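Side-chain contacts in ferredoxin (Thermus aquaticus, PDB 1H98), which transfers electrons in a wide variety of metabolic reactions, using one [3Fe-4S] and one [4Fe-4S] cluster: residues 33-36 with 37-40; 54-57 with 58-61. All coordinates share one frame; numbering follows the deposited sequence.

Contact 1 (33-36 with 37-40); sequences YIHP and EECI. With SF4 (iron/sulfur cluster), chain B.
Cys39 and Ile34 meet on the flank of the [4Fe-4S] cluster: the thiolate SG of Cys39 binds the iron FE1 at 2.3 Å, and the CB behind it rests on the CG2 methyl of Ile34 at 3.7 Å. With SG anti to the backbone N (chi1 177°), the sulfur projects from the loop to the iron, which it meets at a bent CB-SG-FE1 angle. Ile34 touches the cluster as well, its CD1 end lying 3.7 Å from the sulfide S4, while Ile40 brings its backbone N to 3.4 Å from S3. Cys39 opens the CxxCxxC run of a bacterial-type ferredoxin, whose next two cysteines, Cys42 and Cys45, also bind this cluster, together with the remote Cys20. What positions the cysteine is the turn that follows strand 32-34. The carbonyl oxygen of His35 accepts two backbone bonds: from Cys39 N at 3.0 Å, almost in line with the C=O, and from Glu38 N at 3.1 Å, the latter donor standing well above the carbonyl plane. Pro36 begins the turn, and its ring lies against Arg72 of helix 66-74 and Ala75 just beyond it. Away from the cluster, the imidazole of His35 is stacked with the carboxylate of Glu38, the two planes only 11° apart; Glu38 CD is offset toward the rim of the ring, and CG makes a CH-pi contact with the same face, 4.2 Å from the centroid. Glu37 comes instead at the edge, its backbone N in the ring plane 3.3 Å from His35 CD2, and its CB and CG pass beside CD2 and NE2. Glu38 OE1 is hydrogen-bonded to the hydroxyl of Tyr26 on the partner strand 25-27, which ties this carboxylate across the hairpin while its flat side lies along the histidine.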
loop_
_atom_site.group_PDB
_atom_site.type_symbol
_atom_site.label_atom_id
_atom_site.label_comp_id
_atom_site.label_asym_id
_atom_site.label_seq_id
_atom_site.Cartn_x
_atom_site.Cartn_y
_atom_site.Cartn_z
ATOM N N TYR A 33 4.805 2.074 -0.035
ATOM C CA TYR A 33 3.719 2.430 0.863
ATOM C C TYR A 33 2.777 3.368 0.144
ATOM O O TYR A 33 3.149 3.983 -0.860
ATOM C CB TYR A 33 4.262 3.085 2.140
ATOM C CG TYR A 33 4.882 4.445 1.918
ATOM C CD1 TYR A 33 4.117 5.605 2.033
ATOM C CD2 TYR A 33 6.230 4.573 1.584
ATOM C CE1 TYR A 33 4.674 6.855 1.817
ATOM C CE2 TYR A 33 6.798 5.820 1.367
ATOM C CZ TYR A 33 6.016 6.955 1.484
ATOM O OH TYR A 33 6.577 8.197 1.267
ATOM N N ILE A 34 1.549 3.447 0.644
ATOM C CA ILE A 34 0.525 4.310 0.073
ATOM C C ILE A 34 0.348 5.525 0.976
ATOM O O ILE A 34 0.150 5.383 2.189
ATOM C CB ILE A 34 -0.823 3.550 -0.070
ATOM C CG1 ILE A 34 -0.721 2.514 -1.199
ATOM C CG2 ILE A 34 -1.962 4.524 -0.342
ATOM C CD1 ILE A 34 -1.897 1.551 -1.276
ATOM N N HIS A 35 0.467 6.723 0.408
ATOM C CA HIS A 35 0.284 7.930 1.202
ATOM C C HIS A 35 -1.218 8.074 1.480
ATOM O O HIS A 35 -2.003 8.343 0.574
ATOM C CB HIS A 35 0.825 9.151 0.471
ATOM C CG HIS A 35 0.947 10.354 1.345
ATOM N ND1 HIS A 35 2.149 10.990 1.570
ATOM C CD2 HIS A 35 0.024 11.025 2.073
ATOM C CE1 HIS A 35 1.959 12.001 2.402
ATOM N NE2 HIS A 35 0.678 12.043 2.721
ATOM N N PRO A 36 -1.617 7.971 2.758
ATOM C CA PRO A 36 -3.003 8.059 3.235
ATOM C C PRO A 36 -3.766 9.314 2.851
ATOM O O PRO A 36 -4.958 9.243 2.551
ATOM C CB PRO A 36 -2.853 7.963 4.755
ATOM C CG PRO A 36 -1.545 7.256 4.942
ATOM C CD PRO A 36 -0.688 7.895 3.896
ATOM N N GLU A 37 -3.086 10.455 2.891
ATOM C CA GLU A 37 -3.708 11.737 2.565
ATOM C C GLU A 37 -3.864 11.980 1.066
ATOM O O GLU A 37 -4.574 12.896 0.663
ATOM C CB GLU A 37 -2.906 12.895 3.182
ATOM C CG GLU A 37 -2.586 12.763 4.678
ATOM C CD GLU A 37 -3.806 12.902 5.589
ATOM O OE1 GLU A 37 -4.383 14.011 5.654
ATOM O OE2 GLU A 37 -4.176 11.910 6.265
ATOM N N GLU A 38 -3.178 11.191 0.245
ATOM C CA GLU A 38 -3.255 11.365 -1.205
ATOM C C GLU A 38 -4.149 10.329 -1.886
ATOM O O GLU A 38 -4.772 10.614 -2.915
ATOM C CB GLU A 38 -1.854 11.330 -1.829
ATOM C CG GLU A 38 -0.943 12.452 -1.362
ATOM C CD GLU A 38 0.459 12.386 -1.962
ATOM O OE1 GLU A 38 0.784 11.412 -2.673
ATOM O OE2 GLU A 38 1.244 13.325 -1.717
ATOM N N CYS A 39 -4.167 9.120 -1.333
ATOM C CA CYS A 39 -4.965 8.027 -1.875
ATOM C C CYS A 39 -6.452 8.387 -1.992
ATOM O O CYS A 39 -7.053 8.884 -1.038
ATOM C CB CYS A 39 -4.786 6.780 -1.005
ATOM S SG CYS A 39 -5.780 5.369 -1.517
ATOM N N ILE A 40 -7.039 8.136 -3.161
ATOM C CA ILE A 40 -8.456 8.432 -3.401
ATOM C C ILE A 40 -9.347 7.194 -3.284
ATOM O O ILE A 40 -10.539 7.245 -3.594
ATOM C CB ILE A 40 -8.687 9.096 -4.786
ATOM C CG1 ILE A 40 -8.232 8.166 -5.910
ATOM C CG2 ILE A 40 -7.966 10.445 -4.856
ATOM C CD1 ILE A 40 -8.495 8.724 -7.288
HETATM FE FE1 SF4 B . -5.177 4.695 -3.595
HETATM FE FE2 SF4 B . -3.673 4.765 -5.931
HETATM FE FE3 SF4 B . -4.536 2.343 -4.911
HETATM FE FE4 SF4 B . -6.314 4.114 -6.060
HETATM S S1 SF4 B . -4.579 3.007 -7.135
HETATM S S2 SF4 B . -6.593 2.918 -4.030
HETATM S S3 SF4 B . -5.461 6.141 -5.390
HETATM S S4 SF4 B . -3.041 3.831 -3.896
#

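Contact 2 (54-57 with 58-61); sequences IYPE and EDVP
Tyr55 offers one face of its ring to Pro61, six residues further on: Pro61 CD stands 3.6 Å from the ring centroid and only 4° off the normal, a CH-pi contact over the centre of the face, while CG reaches toward CZ. The two side chains cross at about a right angle. A chi1 of -74°, with CG anti to the carbonyl carbon, swings the tyrosine ring to Pro61. Tyr55 CB meets Val60 CG2 at 4.0 Å. Pro56 follows, its ring CB and CG 3.6 Å from the carboxylate oxygen OD2 of Asp59; its own carbonyl oxygen accepts Asp59 N at 2.8 Å. Glu57 enters a short 3-10 turn and takes Val60 N on its O at 3.3 Å, a nearly straight bond at the hydrogen (168°) but one that arrives well above the carbonyl plane. Its extended side chain leads away, while Glu58, bent at chi2, turns its carboxylate back toward Pro56 CB. The 3-10 turn reverses the chain after strand 54-56, which pairs antiparallel with strand 2-4 through Tyr55 and Val3; Val60 packs on Val3 and Cys5, Tyr55 on Trp64, and the loop runs on to helix 66-74.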
loop_
_atom_site.group_PDB
_atom_site.type_symbol
_atom_site.label_atom_id
_atom_site.label_comp_id
_atom_site.label_asym_id
_atom_site.label_seq_id
_atom_site.Cartn_x
_atom_site.Cartn_y
_atom_site.Cartn_z
ATOM N N ILE A 54 -1.991 -5.469 -1.108
ATOM C CA ILE A 54 -2.817 -4.285 -0.900
ATOM C C ILE A 54 -4.259 -4.537 -0.473
ATOM O O ILE A 54 -4.981 -5.306 -1.108
ATOM C CB ILE A 54 -2.788 -3.394 -2.159
ATOM C CG1 ILE A 54 -1.332 -3.154 -2.582
ATOM C CG2 ILE A 54 -3.464 -2.066 -1.879
ATOM C CD1 ILE A 54 -1.172 -2.383 -3.865
ATOM N N TYR A 55 -4.671 -3.849 0.590
ATOM C CA TYR A 55 -6.017 -3.965 1.150
ATOM C C TYR A 55 -6.623 -2.621 1.505
ATOM O O TYR A 55 -5.896 -1.673 1.823
ATOM C CB TYR A 55 -5.974 -4.732 2.477
ATOM C CG TYR A 55 -5.750 -6.210 2.370
ATOM C CD1 TYR A 55 -4.460 -6.742 2.349
ATOM C CD2 TYR A 55 -6.828 -7.081 2.283
ATOM C CE1 TYR A 55 -4.250 -8.110 2.237
ATOM C CE2 TYR A 55 -6.634 -8.449 2.171
ATOM C CZ TYR A 55 -5.344 -8.960 2.146
ATOM O OH TYR A 55 -5.159 -10.318 1.992
ATOM N N PRO A 56 -7.957 -2.485 1.368
ATOM C CA PRO A 56 -8.588 -1.214 1.739
ATOM C C PRO A 56 -8.356 -1.200 3.251
ATOM O O PRO A 56 -8.340 -2.267 3.873
ATOM C CB PRO A 56 -10.067 -1.464 1.432
ATOM C CG PRO A 56 -10.009 -2.391 0.268
ATOM C CD PRO A 56 -8.906 -3.357 0.653
ATOM N N GLU A 57 -8.167 -0.031 3.851
ATOM C CA GLU A 57 -7.905 0.026 5.286
ATOM C C GLU A 57 -8.904 -0.755 6.144
ATOM O O GLU A 57 -8.518 -1.481 7.064
ATOM C CB GLU A 57 -7.835 1.477 5.757
ATOM C CG GLU A 57 -7.557 1.610 7.246
ATOM C CD GLU A 57 -7.170 3.012 7.659
ATOM O OE1 GLU A 57 -6.863 3.845 6.782
ATOM O OE2 GLU A 57 -7.153 3.276 8.875
ATOM N N GLU A 58 -10.177 -0.661 5.785
ATOM C CA GLU A 58 -11.250 -1.323 6.521
ATOM C C GLU A 58 -11.154 -2.845 6.443
ATOM O O GLU A 58 -11.686 -3.546 7.301
ATOM C CB GLU A 58 -12.621 -0.897 5.974
ATOM C CG GLU A 58 -12.732 0.564 5.531
ATOM C CD GLU A 58 -12.175 0.812 4.131
ATOM O OE1 GLU A 58 -11.071 1.387 4.025
ATOM O OE2 GLU A 58 -12.838 0.431 3.139
ATOM N N ASP A 59 -10.452 -3.349 5.432
ATOM C CA ASP A 59 -10.330 -4.782 5.225
ATOM C C ASP A 59 -8.959 -5.370 5.533
ATOM O O ASP A 59 -8.712 -6.547 5.262
ATOM C CB ASP A 59 -10.735 -5.130 3.790
ATOM C CG ASP A 59 -12.172 -4.720 3.464
ATOM O OD1 ASP A 59 -13.086 -5.010 4.271
ATOM O OD2 ASP A 59 -12.387 -4.113 2.390
ATOM N N VAL A 60 -8.063 -4.562 6.091
ATOM C CA VAL A 60 -6.727 -5.048 6.433
ATOM C C VAL A 60 -6.855 -6.208 7.429
ATOM O O VAL A 60 -7.526 -6.074 8.462
ATOM C CB VAL A 60 -5.857 -3.927 7.051
ATOM C CG1 VAL A 60 -4.564 -4.505 7.616
ATOM C CG2 VAL A 60 -5.547 -2.866 5.998
ATOM N N PRO A 61 -6.246 -7.373 7.114
ATOM C CA PRO A 61 -6.298 -8.551 7.992
ATOM C C PRO A 61 -5.866 -8.209 9.411
ATOM O O PRO A 61 -4.888 -7.488 9.611
ATOM C CB PRO A 61 -5.316 -9.520 7.324
ATOM C CG PRO A 61 -5.457 -9.184 5.882
ATOM C CD PRO A 61 -5.457 -7.666 5.905
#

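How the contacts relate
Contacts 1 and 2 follow in series along the chain, with helix 45-48 between them, and their centres lie 13 Å apart. They meet through a strand residue of each first segment, Ile34 CD1 packing on Ile54 CG2 at 4.0 Å. These two isoleucines divide the clusters between them: Ile34 belongs to the [4Fe-4S] pocket and has its side chain about 7 Å from the [3Fe-4S] cluster, which Ile54 touches directly. Contact 1 supplies an iron ligand, whereas the turn of contact 2 stands further back, the Pro56 side chain about 8 Å from the [4Fe-4S] cluster and that of Tyr55 about 9 Å from the [3Fe-4S] cluster.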